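Local coordinates for protein sugar kinase MJ0406 (Methanococcus jannaschii, PDB 2C4E) that phosphorylates a wide range of nucleosides to their monophosphates, with ATP as the best phosphate donor and inosine, guanosine and cytidine as the preferred substrates, at residues I85-Y90 / N125-N130; T9-T14 / P141-K146; G43-T48 / S59-C64. All blocks are in the same frame, centred on the assembly; numbering follows the deposited sequence.

Interaction 1: residues I85-Y90 / N125-N130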
loop_
_atom_site.group_PDB
_atom_site.type_symbol
_atom_site.label_atom_id
_atom_site.label_comp_id
_atom_site.label_asym_id
_atom_site.label_seq_id
_atom_site.Cartn_x
_atom_site.Cartn_y
_atom_site.Cartn_z
ATOM N N ILE A 85 18.620 5.267 19.776
ATOM C CA ILE A 85 17.203 5.466 19.498
ATOM C C ILE A 85 16.444 5.698 20.796
ATOM O O ILE A 85 15.243 5.463 20.865
ATOM C CB ILE A 85 16.632 4.269 18.720
ATOM C CG1 ILE A 85 16.905 2.946 19.469
ATOM C CG2 ILE A 85 17.224 4.242 17.343
ATOM C CD1 ILE A 85 16.094 1.786 18.991
ATOM N N SER A 86 17.171 6.183 21.805
ATOM C CA SER A 86 16.611 6.549 23.106
ATOM C C SER A 86 15.530 7.633 23.032
ATOM O O SER A 86 14.657 7.680 23.894
ATOM C CB SER A 86 17.732 6.978 24.077
ATOM O OG SER A 86 18.219 8.286 23.831
ATOM N N LYS A 87 15.575 8.479 22.000
ATOM C CA LYS A 87 14.611 9.576 21.858
ATOM C C LYS A 87 13.382 9.206 20.990
ATOM O O LYS A 87 12.516 10.049 20.782
ATOM C CB LYS A 87 15.283 10.844 21.319
ATOM C CG LYS A 87 16.263 11.528 22.296
ATOM C CD LYS A 87 17.145 12.543 21.584
ATOM C CE LYS A 87 17.884 13.443 22.561
ATOM N NZ LYS A 87 18.732 12.629 23.473
ATOM N N LEU A 88 13.278 7.966 20.504
ATOM C CA LEU A 88 12.104 7.587 19.703
ATOM C C LEU A 88 10.840 7.613 20.566
ATOM O O LEU A 88 10.860 7.189 21.723
ATOM C CB LEU A 88 12.245 6.192 19.091
ATOM C CG LEU A 88 13.260 5.932 17.982
ATOM C CD1 LEU A 88 13.054 4.538 17.392
ATOM C CD2 LEU A 88 13.217 6.993 16.890
ATOM N N TYR A 89 9.759 8.143 20.000
ATOM C CA TYR A 89 8.436 8.039 20.580
ATOM C C TYR A 89 7.743 6.826 19.970
ATOM O O TYR A 89 7.650 6.716 18.755
ATOM C CB TYR A 89 7.616 9.301 20.303
ATOM C CG TYR A 89 6.229 9.214 20.885
ATOM C CD1 TYR A 89 5.166 8.732 20.125
ATOM C CD2 TYR A 89 5.989 9.565 22.211
ATOM C CE1 TYR A 89 3.889 8.625 20.670
ATOM C CE2 TYR A 89 4.720 9.462 22.762
ATOM C CZ TYR A 89 3.677 8.994 21.984
ATOM O OH TYR A 89 2.412 8.887 22.512
ATOM N N TYR A 90 7.269 5.917 20.818
ATOM C CA TYR A 90 6.573 4.716 20.374
ATOM C C TYR A 90 5.076 4.892 20.600
ATOM O O TYR A 90 4.629 5.067 21.736
ATOM C CB TYR A 90 7.056 3.498 21.167
ATOM C CG TYR A 90 8.397 2.958 20.725
ATOM C CD1 TYR A 90 9.584 3.603 21.066
ATOM C CD2 TYR A 90 8.476 1.787 19.977
ATOM C CE1 TYR A 90 10.813 3.092 20.666
ATOM C CE2 TYR A 90 9.690 1.269 19.579
ATOM C CZ TYR A 90 10.855 1.923 19.919
ATOM O OH TYR A 90 12.056 1.398 19.513
ATOM N N ASN A 125 7.181 18.041 22.358
ATOM C CA ASN A 125 8.130 19.133 22.251
ATOM C C ASN A 125 9.534 18.549 22.247
ATOM O O ASN A 125 9.770 17.496 22.828
ATOM C CB ASN A 125 7.919 20.138 23.382
ATOM C CG ASN A 125 6.618 20.921 23.222
ATOM O OD1 ASN A 125 6.461 21.706 22.288
ATOM N ND2 ASN A 125 5.673 20.689 24.116
ATOM N N PRO A 126 10.454 19.188 21.536
ATOM C CA PRO A 126 11.824 18.660 21.459
ATOM C C PRO A 126 12.575 18.689 22.788
ATOM O O PRO A 126 12.367 19.590 23.593
ATOM C CB PRO A 126 12.509 19.562 20.417
ATOM C CG PRO A 126 11.650 20.787 20.284
ATOM C CD PRO A 126 10.268 20.415 20.745
ATOM N N PRO A 127 13.457 17.720 23.011
ATOM C CA PRO A 127 14.336 17.766 24.179
ATOM C C PRO A 127 15.489 18.704 23.905
ATOM O O PRO A 127 15.639 19.159 22.773
ATOM C CB PRO A 127 14.834 16.325 24.282
ATOM C CG PRO A 127 14.879 15.859 22.896
ATOM C CD PRO A 127 13.726 16.536 22.181
ATOM N N ASN A 128 16.289 19.004 24.928
ATOM C CA ASN A 128 17.586 19.598 24.687
ATOM C C ASN A 128 18.439 18.574 23.929
ATOM O O ASN A 128 18.340 17.361 24.150
ATOM C CB ASN A 128 18.265 20.034 25.988
ATOM C CG ASN A 128 17.559 21.212 26.651
ATOM O OD1 ASN A 128 17.036 21.095 27.763
ATOM N ND2 ASN A 128 17.530 22.354 25.959
ATOM N N PHE A 129 19.231 19.072 22.998
ATOM C CA PHE A 129 20.141 18.267 22.225
ATOM C C PHE A 129 21.541 18.577 22.700
ATOM O O PHE A 129 21.877 19.740 22.935
ATOM C CB PHE A 129 20.012 18.636 20.743
ATOM C CG PHE A 129 18.628 18.423 20.179
ATOM C CD1 PHE A 129 18.178 17.152 19.918
ATOM C CD2 PHE A 129 17.787 19.489 19.922
ATOM C CE1 PHE A 129 16.915 16.946 19.392
ATOM C CE2 PHE A 129 16.522 19.264 19.403
ATOM C CZ PHE A 129 16.113 17.993 19.133
ATOM N N ASN A 130 22.360 17.543 22.849
ATOM C CA ASN A 130 23.734 17.723 23.267
ATOM C C ASN A 130 24.718 17.394 22.164
ATOM O O ASN A 130 25.912 17.219 22.424
ATOM C CB ASN A 130 24.019 16.848 24.502
ATOM C CG ASN A 130 23.161 17.226 25.690
ATOM O OD1 ASN A 130 22.686 16.349 26.438
ATOM N ND2 ASN A 130 22.965 18.529 25.894
HETATM O O HOH W 1 19.839 14.930 24.630
#
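Lys87 and Pro127 meet where two surface loops of the ribokinase fold come side by side, and the lysine chain reaches across to the proline. Its end carbon CE touches CG of the Pro127 ring at 3.9 Å, the closest approach between the segments, with the two side chains running askew to each other. This is the packed part of the contact: a methylene against CG of the proline ring, with less than 100 Å² buried in all. The looser side is bridged by one water. Beyond CE the chain bends at its last torsion (chi4 59°), which turns NZ off the line of the methylenes toward that water. NZ donates to it at 2.8 Å, and the water in turn donates to the backbone O of Asn128 at 2.9 Å, so ammonium and carbonyl are joined through solvent and not directly. Glu60 gives the same ammonium a long, weak ion pair. Lys87 is the third residue of a type I turn, 85-88, closed by Leu88 N to Ile85 O at 3.2 Å, which delivers the chain to strand 89-90. On the other loop, the ring of Pro127 also rests on Leu62 of strand 58-62. A single lysine methylene against proline, with the charge carried past to water, implies a light contact between two loops at the surface, consistent with an ammonium that keeps a water partner.

Interaction 2: residues T9-T14 / P141-K146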
loop_
_atom_site.group_PDB
_atom_site.type_symbol
_atom_site.label_atom_id
_atom_site.label_comp_id
_atom_site.label_asym_id
_atom_site.label_seq_id
_atom_site.Cartn_x
_atom_site.Cartn_y
_atom_site.Cartn_z
ATOM N N THR A 9 22.303 14.525 15.692
ATOM C CA THR A 9 20.914 14.164 15.907
ATOM C C THR A 9 20.174 14.336 14.592
ATOM O O THR A 9 20.317 15.360 13.940
ATOM C CB THR A 9 20.276 15.110 16.933
ATOM O OG1 THR A 9 20.980 15.044 18.187
ATOM C CG2 THR A 9 18.849 14.665 17.246
ATOM N N CYS A 10 19.445 13.313 14.165
ATOM C CA CYS A 10 18.580 13.405 13.000
ATOM C C CYS A 10 17.139 13.356 13.444
ATOM O O CYS A 10 16.752 12.437 14.151
ATOM C CB CYS A 10 18.823 12.243 12.057
ATOM S SG CYS A 10 20.483 12.270 11.355
ATOM N N VAL A 11 16.366 14.351 13.024
ATOM C CA VAL A 11 14.989 14.521 13.427
ATOM C C VAL A 11 14.125 14.358 12.184
ATOM O O VAL A 11 14.396 14.928 11.119
ATOM C CB VAL A 11 14.745 15.935 14.018
ATOM C CG1 VAL A 11 13.281 16.144 14.340
ATOM C CG2 VAL A 11 15.615 16.169 15.249
ATOM N N GLY A 12 13.092 13.551 12.304
ATOM C CA GLY A 12 12.132 13.407 11.234
ATOM C C GLY A 12 11.740 11.960 11.021
ATOM O O GLY A 12 11.856 11.119 11.911
ATOM N N HIS A 13 11.304 11.672 9.813
ATOM C CA HIS A 13 10.715 10.376 9.512
ATOM C C HIS A 13 11.673 9.203 9.628
ATOM O O HIS A 13 12.767 9.218 9.070
ATOM C CB HIS A 13 10.135 10.397 8.109
ATOM C CG HIS A 13 8.910 11.242 7.984
ATOM N ND1 HIS A 13 7.894 11.223 8.917
ATOM C CD2 HIS A 13 8.524 12.111 7.022
ATOM C CE1 HIS A 13 6.943 12.062 8.541
ATOM N NE2 HIS A 13 7.303 12.614 7.397
ATOM N N THR A 14 11.200 8.192 10.350
ATOM C CA THR A 14 11.636 6.826 10.226
ATOM C C THR A 14 10.456 6.045 9.639
ATOM O O THR A 14 9.371 6.045 10.205
ATOM C CB THR A 14 12.034 6.297 11.608
ATOM O OG1 THR A 14 13.228 6.962 12.046
ATOM C CG2 THR A 14 12.399 4.833 11.535
ATOM N N PRO A 141 6.394 19.848 10.132
ATOM C CA PRO A 141 7.004 21.185 10.066
ATOM C C PRO A 141 6.941 21.981 11.369
ATOM O O PRO A 141 7.921 22.659 11.698
ATOM C CB PRO A 141 6.207 21.862 8.948
ATOM C CG PRO A 141 5.863 20.696 8.035
ATOM C CD PRO A 141 5.446 19.637 9.024
ATOM N N GLU A 142 5.843 21.902 12.115
ATOM C CA GLU A 142 5.739 22.673 13.357
ATOM C C GLU A 142 6.743 22.154 14.379
ATOM O O GLU A 142 7.435 22.941 15.038
ATOM C CB GLU A 142 4.316 22.648 13.937
ATOM C CG GLU A 142 4.219 23.305 15.313
ATOM C CD GLU A 142 2.851 23.203 15.986
ATOM O OE1 GLU A 142 2.064 22.263 15.718
ATOM O OE2 GLU A 142 2.569 24.078 16.825
ATOM N N PHE A 143 6.857 20.834 14.484
ATOM C CA PHE A 143 7.809 20.240 15.421
ATOM C C PHE A 143 9.228 20.557 14.941
ATOM O O PHE A 143 10.105 20.881 15.738
ATOM C CB PHE A 143 7.575 18.730 15.516
ATOM C CG PHE A 143 8.476 18.030 16.490
ATOM C CD1 PHE A 143 8.145 17.957 17.829
ATOM C CD2 PHE A 143 9.655 17.436 16.065
ATOM C CE1 PHE A 143 8.969 17.299 18.742
ATOM C CE2 PHE A 143 10.480 16.772 16.981
ATOM C CZ PHE A 143 10.134 16.712 18.318
ATOM N N ASN A 144 9.436 20.527 13.627
ATOM C CA ASN A 144 10.750 20.800 13.053
ATOM C C ASN A 144 11.191 22.231 13.346
ATOM O O ASN A 144 12.345 22.466 13.736
ATOM C CB ASN A 144 10.770 20.524 11.549
ATOM C CG ASN A 144 10.787 19.030 11.224
ATOM O OD1 ASN A 144 10.567 18.606 10.066
ATOM N ND2 ASN A 144 11.032 18.236 12.221
ATOM N N LEU A 145 10.268 23.181 13.235
ATOM C CA LEU A 145 10.590 24.561 13.609
ATOM C C LEU A 145 10.916 24.656 15.096
ATOM O O LEU A 145 11.865 25.351 15.488
ATOM C CB LEU A 145 9.446 25.512 13.245
ATOM C CG LEU A 145 9.629 26.986 13.617
ATOM C CD1 LEU A 145 10.902 27.583 12.997
ATOM C CD2 LEU A 145 8.416 27.787 13.198
ATOM N N LYS A 146 10.161 23.969 15.950
ATOM C CA LYS A 146 10.496 23.967 17.372
ATOM C C LYS A 146 11.916 23.472 17.583
ATOM O O LYS A 146 12.647 24.029 18.383
ATOM C CB LYS A 146 9.559 23.080 18.197
ATOM C CG LYS A 146 8.131 23.563 18.299
ATOM C CD LYS A 146 7.319 22.558 19.101
ATOM C CE LYS A 146 5.945 23.085 19.449
ATOM N NZ LYS A 146 5.035 21.992 19.910
#
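The phenyl ring of Phe143 meets Val11 at its edge: CG1 of the valine lies close to the ring plane and touches the rim atom CE2 at 3.9 Å, with the two side chains crossing at about a right angle. No atom of residues 9-14 lies over either face of the ring. Elsewhere the ring meets that of Tyr121, their planes inclined at about 45°, and it also touches Leu62 of strand 58-62. The second flat group is the amide of Asn144, whose end lies against the same valine methyl, the two side chains sliding past one another in opposite directions.

A single branch thus serves both helix residues. CG1 of Val11 stands anti to the backbone N (chi1 176°), which carries it out from the strand toward the helix. Phe143 has its CG likewise anti to N, and its ring swings across to meet the methyl. The backbones remain well apart, with the CA atoms of Val11 and Asn144 7.6 Å from each other. Directly after the valine, at Gly12, the chain turns off the sheet. Just beyond the glycine, the ring of His13 meets that of Phe113, a substrate-binding residue, so the loop that follows the strand leads toward the nucleoside site.

The contact sets helix 141-151 against the end of strand 7-11 in the central sheet of the ribokinase fold, where the chain leaves the sheet. No hydrogen bond crosses between the segments; their union is buried and rests on dispersion and shape, one valine methyl filling the angle between a ring edge and an amide.

Interaction 3: residues G43-T48 / S59-C64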
loop_
_atom_site.group_PDB
_atom_site.type_symbol
_atom_site.label_atom_id
_atom_site.label_comp_id
_atom_site.label_asym_id
_atom_site.label_seq_id
_atom_site.Cartn_x
_atom_site.Cartn_y
_atom_site.Cartn_z
ATOM N N GLY A 43 12.716 6.394 5.484
ATOM C CA GLY A 43 12.458 7.626 6.216
ATOM C C GLY A 43 13.680 8.526 6.135
ATOM O O GLY A 43 14.778 8.085 6.449
ATOM N N ALA A 44 13.509 9.766 5.690
ATOM C CA ALA A 44 14.658 10.680 5.500
ATOM C C ALA A 44 15.565 10.839 6.726
ATOM O O ALA A 44 16.791 10.834 6.584
ATOM C CB ALA A 44 14.188 12.023 4.998
ATOM N N ALA A 45 14.996 10.974 7.924
ATOM C CA ALA A 45 15.818 11.111 9.127
ATOM C C ALA A 45 16.634 9.858 9.397
ATOM O O ALA A 45 17.833 9.944 9.619
ATOM C CB ALA A 45 14.967 11.489 10.365
ATOM N N ALA A 46 15.994 8.694 9.354
ATOM C CA ALA A 46 16.651 7.419 9.575
ATOM C C ALA A 46 17.709 7.143 8.510
ATOM O O ALA A 46 18.801 6.692 8.827
ATOM C CB ALA A 46 15.631 6.313 9.597
ATOM N N ASN A 47 17.389 7.403 7.254
ATOM C CA ASN A 47 18.350 7.234 6.163
ATOM C C ASN A 47 19.636 7.990 6.471
ATOM O O ASN A 47 20.744 7.467 6.359
ATOM C CB ASN A 47 17.786 7.782 4.857
ATOM C CG ASN A 47 16.650 6.929 4.304
ATOM O OD1 ASN A 47 16.465 5.788 4.719
ATOM N ND2 ASN A 47 15.890 7.487 3.376
ATOM N N THR A 48 19.465 9.234 6.863
ATOM C CA THR A 48 20.596 10.095 7.167
ATOM C C THR A 48 21.356 9.559 8.393
ATOM O O THR A 48 22.570 9.466 8.363
ATOM C CB THR A 48 20.130 11.548 7.365
ATOM O OG1 THR A 48 19.403 12.017 6.213
ATOM C CG2 THR A 48 21.313 12.486 7.435
ATOM N N SER A 59 25.398 8.708 15.608
ATOM C CA SER A 59 24.161 9.416 15.357
ATOM C C SER A 59 23.097 8.984 16.341
ATOM O O SER A 59 23.169 7.924 16.963
ATOM C CB SER A 59 23.677 9.213 13.917
ATOM O OG SER A 59 23.415 7.855 13.639
ATOM N N GLU A 60 22.114 9.847 16.494
ATOM C CA GLU A 60 20.948 9.551 17.293
ATOM C C GLU A 60 19.740 9.966 16.480
ATOM O O GLU A 60 19.820 10.863 15.655
ATOM C CB GLU A 60 20.996 10.268 18.649
ATOM C CG GLU A 60 20.974 11.789 18.632
ATOM C CD GLU A 60 20.942 12.389 20.043
ATOM O OE1 GLU A 60 21.267 11.673 21.007
ATOM O OE2 GLU A 60 20.593 13.587 20.196
ATOM N N LEU A 61 18.623 9.312 16.725
ATOM C CA LEU A 61 17.425 9.495 15.938
ATOM C C LEU A 61 16.264 9.938 16.804
ATOM O O LEU A 61 16.052 9.390 17.903
ATOM C CB LEU A 61 17.121 8.167 15.250
ATOM C CG LEU A 61 16.099 8.050 14.117
ATOM C CD1 LEU A 61 16.446 8.898 12.929
ATOM C CD2 LEU A 61 16.037 6.586 13.713
ATOM N N LEU A 62 15.525 10.939 16.334
ATOM C CA LEU A 62 14.296 11.381 16.981
ATOM C C LEU A 62 13.188 11.275 15.937
ATOM O O LEU A 62 13.158 12.050 14.984
ATOM C CB LEU A 62 14.412 12.820 17.496
ATOM C CG LEU A 62 13.327 13.237 18.498
ATOM C CD1 LEU A 62 13.729 14.547 19.145
ATOM C CD2 LEU A 62 11.951 13.365 17.845
ATOM N N SER A 63 12.308 10.289 16.125
ATOM C CA SER A 63 11.175 10.037 15.245
ATOM C C SER A 63 9.998 9.516 16.054
ATOM O O SER A 63 10.180 9.005 17.157
ATOM C CB SER A 63 11.508 8.962 14.200
ATOM O OG SER A 63 12.710 9.232 13.511
ATOM N N CYS A 64 8.803 9.640 15.490
ATOM C CA CYS A 64 7.625 8.934 15.989
ATOM C C CYS A 64 7.413 7.631 15.208
ATOM O O CYS A 64 7.218 7.647 13.988
ATOM C CB CYS A 64 6.374 9.804 15.853
ATOM S SG CYS A 64 6.355 11.261 16.915
#
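Helix 44-54 and strand 58-62 are the helix and returning strand of the beta-alpha-beta crossover that runs from strand 7-11, by way of the second sheet, and the helix begins at the nucleoside site: Gly43, its N-cap, and Asn47 both bind substrate. Leu61 makes most of the contact. With CG anti to the backbone N (chi1 -167°), its forked end reaches the first helical turn. CD1 presses on the backbone, 3.6 Å from Ala46 N and 3.7 Å from Ala45 C, and also meets Ala45 CB at 3.9 Å. The other branch, CD2, lies against Ala46 CB at 4.1 Å. Small alanines let the leucine come down onto the helix backbone itself. Within the turn, Ala44 O accepts from two donors on opposite faces of its carbonyl plane: Thr48 N, and Thr48 OG1 at 2.9 Å. On the far side from the strand, Asn47 ND2 is hydrogen-bonded to Asp247 OD2 of helix 245-258, the probable proton acceptor. The helix thus presents alanines to the strand and Asn47 to the site. Strand 58-62 is an edge strand of the large sheet within this chain, beside strand 7-11; helix 44-54 packs over both strands, and Leu78 of helix 73-80 touches Leu61 as well.

How the interactions relate
The three contacts illustrate how chemistry follows depth. Interactions 2 and 3 are buried, with no hydrogen bond across their segments, whereas interaction 1 lies at the surface and adds a water bridge. Strands 7-11 and 58-62, neighbours in the large sheet, are common ground: interaction 2 sets a helix against the first, interaction 3 another helix against the second. Polar links join the strands and the loops that follow them, with Thr9 OG1 bonded to Glu60 OE2 and Gly12 O to Ser63 OG. Interaction 1 joins this framework from outside, through Tyr89 N to Ser63 O and Asn125 OD1 to Lys146 NZ. Only interaction 3 contains substrate-binding residues.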